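Local coordinates for peptide ABC transporter, peptide-binding protein (Thermus thermophilus, PDB 2D5W), which binds oligopeptides, here a pentapeptide, and probably delivers them to an ABC transporter for import into the cell, at residues 24-29 with 116-120; 451-455 with 498-503. One frame throughout, in Å; residues are numbered along the deposited sequence.

Interaction 1 (24-29 with 116-120); sequences LRVISN and MPVLN
Two irregular loops, 24-29 and 116-120, approach most closely where the CA atoms of Val26 and Val118 lie 5.8 Å apart. Arg25 takes up left-handed backbone angles (phi 59°, psi 33°), bending the first loop ahead of helix 31-40. In the second, Pro117 (-75°/59°) is the centre of an inverse gamma turn, closed by Val118 N donating to Met116 O at 2.7 Å. Without a direct hydrogen bond between them, the loops are joined through water: water 1 donates to Leu24 O (2.7 Å) and accepts from Leu119 N (2.8 Å). Water 2 lies 2.8 Å from Pro117 O and, in a weak contact, 3.3 Å from Val26 O. In this family 5 solute-binding protein the two loops also meet the ligand: the bound peptide packs on Arg25, Asn29, Leu119 and Asn120. The CA-to-CB bond of Leu119 (m, t) points toward 24-29, and its CD1 lies 3.6 Å from Arg25 O, 3.9 Å from Leu24 O and 3.5 Å from Asn29 CG. Val26 (m) sets CB 3.8 Å from Pro117 CG and CG1 3.2 Å from Pro117 O. At the other end Leu24 (m, t) brings CD1 to 3.9 Å from Met116 CG and 4.4 Å from Val118 CG1, beside Val110 of helix 101-112, which both Leu24 and Met116 touch.

Interaction 2 (451-455 with 498-503); sequences FIQRA and YQGQNI
A guanidinium lying flat on a tyrosine ring distinguishes this contact: Arg454 and Tyr498 stack with centres 3.9 Å apart and planes at 22°, an off-centre cation-pi pair in which Arg454 CZ is 3.3 Å from Tyr498 CD2. The CA-to-CB bond of Arg454 points away from 498-503, so the chain (m, m, t) folds back, and NH2 donates to Gln453 O at 3.0 Å. Helix 449-452 has just ended; Gln453 leaves helical angles, with its CA 5.7 Å from that of Ile503. Ile503, with chi1 p, places CG2 4.1 Å from Ile452 CG1. Water 3 lies 2.8 Å from both Ile452 O and Ile503 O and accepts from Ala455 N (2.9 Å), while water 5 accepts from Arg454 NH2 (3.0 Å) and donates to Tyr498 O (2.9 Å). Water 4 joins Gln453 OE1 (3.0 Å) to Gln501 NE2 (3.2 Å). Gln501 NE2 also hydrogen-bonds the peptide backbone, consistent with the backbone recognition known from oligopeptide-binding proteins.

Overall arrangement
Loops that share a ligand can also be tied to one another, as these two contacts illustrate. Both are buried, their centres 10 Å apart, and they touch: the loop 116-120 meets 498-503 through probable hydrogen bonds from Gln499 NE2 to Met116 O (2.8 Å) and from Gly500 N to Val118 O (3.0 Å), while Leu119 CD2 packs 3.4 Å from Gln453 OE1. Interaction 1 joins two loops mainly through aliphatic side chains; interaction 2, at the end of a helix, adds a cation-pi stack and more water bridges. Asn186 of helix 182-194 borders both, touching Pro117 and Tyr498. The bound peptide, too, reaches both contacts.

Interaction 1 (24-29 with 116-120)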
loop_
_atom_site.group_PDB
_atom_site.type_symbol
_atom_site.label_atom_id
_atom_site.label_comp_id
_atom_site.label_asym_id
_atom_site.label_seq_id
_atom_site.Cartn_x
_atom_site.Cartn_y
_atom_site.Cartn_z
ATOM N N LEU A 24 7.329 9.838 -4.850
ATOM C CA LEU A 24 7.184 9.840 -3.396
ATOM C C LEU A 24 5.797 9.281 -3.064
ATOM O O LEU A 24 5.416 9.183 -1.899
ATOM C CB LEU A 24 7.346 11.248 -2.819
ATOM C CG LEU A 24 8.767 11.824 -2.881
ATOM C CD1 LEU A 24 8.780 13.202 -2.236
ATOM C CD2 LEU A 24 9.750 10.895 -2.179
ATOM N N ARG A 25 5.048 8.917 -4.103
ATOM C CA ARG A 25 3.719 8.326 -3.959
ATOM C C ARG A 25 2.727 9.211 -3.219
ATOM O O ARG A 25 1.827 8.710 -2.535
ATOM C CB ARG A 25 3.837 6.968 -3.256
ATOM C CG ARG A 25 4.811 6.031 -3.957
ATOM C CD ARG A 25 5.067 4.757 -3.172
ATOM N NE ARG A 25 5.990 3.877 -3.884
ATOM C CZ ARG A 25 6.403 2.697 -3.432
ATOM N NH1 ARG A 25 5.978 2.244 -2.260
ATOM N NH2 ARG A 25 7.238 1.964 -4.158
ATOM N N VAL A 26 2.868 10.524 -3.380
ATOM C CA VAL A 26 1.979 11.453 -2.698
ATOM C C VAL A 26 0.625 11.603 -3.386
ATOM O O VAL A 26 -0.362 11.928 -2.729
ATOM C CB VAL A 26 2.630 12.848 -2.533
ATOM C CG1 VAL A 26 3.984 12.706 -1.848
ATOM C CG2 VAL A 26 2.773 13.530 -3.878
ATOM N N ILE A 27 0.571 11.370 -4.699
ATOM C CA ILE A 27 -0.694 11.462 -5.427
ATOM C C ILE A 27 -1.402 10.112 -5.348
ATOM O O ILE A 27 -2.606 10.045 -5.101
ATOM C CB ILE A 27 -0.480 11.850 -6.901
ATOM C CG1 ILE A 27 0.166 13.238 -6.973
ATOM C CG2 ILE A 27 -1.813 11.839 -7.645
ATOM C CD1 ILE A 27 0.377 13.763 -8.373
ATOM N N SER A 28 -0.651 9.038 -5.570
ATOM C CA SER A 28 -1.202 7.693 -5.478
ATOM C C SER A 28 -0.213 6.734 -4.850
ATOM O O SER A 28 0.960 6.683 -5.237
ATOM C CB SER A 28 -1.587 7.136 -6.844
ATOM O OG SER A 28 -1.922 5.761 -6.704
ATOM N N ASN A 29 -0.696 5.973 -3.881
ATOM C CA ASN A 29 0.117 4.972 -3.222
ATOM C C ASN A 29 -0.557 3.612 -3.434
ATOM O O ASN A 29 -0.399 2.691 -2.640
ATOM C CB ASN A 29 0.258 5.292 -1.734
ATOM C CG ASN A 29 1.248 4.388 -1.046
ATOM O OD1 ASN A 29 2.278 4.037 -1.616
ATOM N ND2 ASN A 29 0.949 4.015 0.192
ATOM N N MET A 116 5.923 19.250 1.620
ATOM C CA MET A 116 5.738 18.166 0.656
ATOM C C MET A 116 4.750 17.207 1.329
ATOM O O MET A 116 4.952 16.817 2.478
ATOM C CB MET A 116 7.076 17.467 0.402
ATOM C CG MET A 116 7.050 16.350 -0.639
ATOM S SD MET A 116 6.599 16.882 -2.306
ATOM C CE MET A 116 7.882 18.094 -2.646
ATOM N N PRO A 117 3.665 16.820 0.630
ATOM C CA PRO A 117 2.678 15.910 1.227
ATOM C C PRO A 117 3.126 14.453 1.317
ATOM O O PRO A 117 2.466 13.557 0.788
ATOM C CB PRO A 117 1.459 16.096 0.325
ATOM C CG PRO A 117 2.083 16.314 -1.017
ATOM C CD PRO A 117 3.233 17.259 -0.712
ATOM N N VAL A 118 4.235 14.217 2.010
ATOM C CA VAL A 118 4.766 12.869 2.148
ATOM C C VAL A 118 3.888 11.949 2.994
ATOM O O VAL A 118 3.194 12.388 3.916
ATOM C CB VAL A 118 6.200 12.891 2.746
ATOM C CG1 VAL A 118 7.145 13.645 1.807
ATOM C CG2 VAL A 118 6.188 13.544 4.129
ATOM N N LEU A 119 3.936 10.663 2.664
ATOM C CA LEU A 119 3.177 9.633 3.366
ATOM C C LEU A 119 3.740 9.359 4.751
ATOM O O LEU A 119 2.997 9.040 5.676
ATOM C CB LEU A 119 3.216 8.328 2.574
ATOM C CG LEU A 119 2.565 8.292 1.194
ATOM C CD1 LEU A 119 3.040 7.059 0.432
ATOM C CD2 LEU A 119 1.054 8.287 1.352
ATOM N N ASN A 120 5.057 9.463 4.883
ATOM C CA ASN A 120 5.715 9.200 6.157
ATOM C C ASN A 120 6.625 10.344 6.571
ATOM O O ASN A 120 7.833 10.322 6.326
ATOM C CB ASN A 120 6.514 7.891 6.090
ATOM C CG ASN A 120 7.165 7.667 4.741
ATOM O OD1 ASN A 120 6.482 7.458 3.737
ATOM N ND2 ASN A 120 8.493 7.707 4.708
HETATM O O HOH W 1 5.806 10.163 0.606
HETATM O O HOH W 2 0.478 11.586 0.493
#

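Interaction 2 (451-455 with 498-503)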
loop_
_atom_site.group_PDB
_atom_site.type_symbol
_atom_site.label_atom_id
_atom_site.label_comp_id
_atom_site.label_asym_id
_atom_site.label_seq_id
_atom_site.Cartn_x
_atom_site.Cartn_y
_atom_site.Cartn_z
ATOM N N PHE A 451 -8.924 12.198 -2.483
ATOM C CA PHE A 451 -10.076 11.524 -1.903
ATOM C C PHE A 451 -9.676 10.875 -0.579
ATOM O O PHE A 451 -10.066 11.342 0.490
ATOM C CB PHE A 451 -10.655 10.445 -2.823
ATOM C CG PHE A 451 -11.959 9.874 -2.319
ATOM C CD1 PHE A 451 -13.155 10.555 -2.519
ATOM C CD2 PHE A 451 -11.983 8.688 -1.593
ATOM C CE1 PHE A 451 -14.357 10.066 -2.002
ATOM C CE2 PHE A 451 -13.183 8.190 -1.072
ATOM C CZ PHE A 451 -14.367 8.881 -1.278
ATOM N N ILE A 452 -8.868 9.822 -0.647
ATOM C CA ILE A 452 -8.482 9.095 0.557
ATOM C C ILE A 452 -7.815 9.931 1.648
ATOM O O ILE A 452 -8.087 9.725 2.834
ATOM C CB ILE A 452 -7.588 7.865 0.196
ATOM C CG1 ILE A 452 -7.291 7.038 1.449
ATOM C CG2 ILE A 452 -6.301 8.315 -0.467
ATOM C CD1 ILE A 452 -6.739 5.652 1.143
ATOM N N GLN A 453 -6.971 10.882 1.260
ATOM C CA GLN A 453 -6.267 11.718 2.227
ATOM C C GLN A 453 -6.936 13.064 2.504
ATOM O O GLN A 453 -6.279 14.015 2.928
ATOM C CB GLN A 453 -4.810 11.902 1.765
ATOM C CG GLN A 453 -3.995 10.613 1.960
ATOM C CD GLN A 453 -2.811 10.440 1.015
ATOM O OE1 GLN A 453 -2.139 9.407 1.050
ATOM N NE2 GLN A 453 -2.549 11.433 0.178
ATOM N N ARG A 454 -8.250 13.137 2.295
ATOM C CA ARG A 454 -8.985 14.377 2.527
ATOM C C ARG A 454 -10.248 14.227 3.381
ATOM O O ARG A 454 -11.206 14.988 3.226
ATOM C CB ARG A 454 -9.330 15.037 1.187
ATOM C CG ARG A 454 -8.104 15.458 0.370
ATOM C CD ARG A 454 -7.328 16.601 1.023
ATOM N NE ARG A 454 -6.230 17.070 0.175
ATOM C CZ ARG A 454 -5.055 16.460 0.046
ATOM N NH1 ARG A 454 -4.131 16.967 -0.758
ATOM N NH2 ARG A 454 -4.787 15.359 0.735
ATOM N N ALA A 455 -10.253 13.253 4.287
ATOM C CA ALA A 455 -11.401 13.072 5.170
ATOM C C ALA A 455 -11.547 14.305 6.069
ATOM O O ALA A 455 -12.655 14.650 6.486
ATOM C CB ALA A 455 -11.222 11.817 6.023
ATOM N N TYR A 498 -1.034 18.013 4.625
ATOM C CA TYR A 498 -1.580 16.752 4.135
ATOM C C TYR A 498 -0.610 15.578 4.164
ATOM O O TYR A 498 -0.563 14.775 3.226
ATOM C CB TYR A 498 -2.124 16.950 2.715
ATOM C CG TYR A 498 -3.071 18.121 2.599
ATOM C CD1 TYR A 498 -2.622 19.365 2.160
ATOM C CD2 TYR A 498 -4.415 17.989 2.943
ATOM C CE1 TYR A 498 -3.490 20.452 2.065
ATOM C CE2 TYR A 498 -5.292 19.071 2.853
ATOM C CZ TYR A 498 -4.822 20.295 2.412
ATOM O OH TYR A 498 -5.688 21.362 2.320
ATOM N N GLN A 499 0.139 15.465 5.255
ATOM C CA GLN A 499 1.106 14.384 5.413
ATOM C C GLN A 499 0.559 13.248 6.276
ATOM O O GLN A 499 -0.278 13.466 7.156
ATOM C CB GLN A 499 2.389 14.923 6.053
ATOM C CG GLN A 499 3.041 16.055 5.275
ATOM C CD GLN A 499 4.223 16.685 5.998
ATOM O OE1 GLN A 499 4.318 16.641 7.228
ATOM N NE2 GLN A 499 5.119 17.299 5.235
ATOM N N GLY A 500 1.030 12.032 6.019
ATOM C CA GLY A 500 0.598 10.900 6.819
ATOM C C GLY A 500 -0.508 10.033 6.252
ATOM O O GLY A 500 -1.151 10.383 5.261
ATOM N N GLN A 501 -0.736 8.902 6.916
ATOM C CA GLN A 501 -1.744 7.939 6.493
ATOM C C GLN A 501 -2.816 7.597 7.527
ATOM O O GLN A 501 -3.555 6.632 7.344
ATOM C CB GLN A 501 -1.062 6.648 6.023
ATOM C CG GLN A 501 -0.195 6.817 4.787
ATOM C CD GLN A 501 0.454 5.516 4.364
ATOM O OE1 GLN A 501 1.354 5.014 5.033
ATOM N NE2 GLN A 501 -0.014 4.956 3.257
ATOM N N ASN A 502 -2.884 8.355 8.618
ATOM C CA ASN A 502 -3.927 8.139 9.630
ATOM C C ASN A 502 -5.104 8.915 9.031
ATOM O O ASN A 502 -5.468 9.999 9.495
ATOM C CB ASN A 502 -3.503 8.743 10.971
ATOM C CG ASN A 502 -4.505 8.476 12.086
ATOM O OD1 ASN A 502 -5.679 8.185 11.843
ATOM N ND2 ASN A 502 -4.043 8.596 13.325
ATOM N N ILE A 503 -5.682 8.333 7.984
ATOM C CA ILE A 503 -6.751 8.961 7.222
ATOM C C ILE A 503 -8.073 9.195 7.935
ATOM O O ILE A 503 -8.853 10.046 7.511
ATOM C CB ILE A 503 -6.993 8.178 5.901
ATOM C CG1 ILE A 503 -7.396 6.729 6.198
ATOM C CG2 ILE A 503 -5.716 8.193 5.052
ATOM C CD1 ILE A 503 -8.772 6.556 6.775
HETATM O O HOH W 3 -8.168 11.353 5.088
HETATM O O HOH W 4 -2.420 6.603 2.046
HETATM O O HOH W 5 -2.060 14.120 0.834
#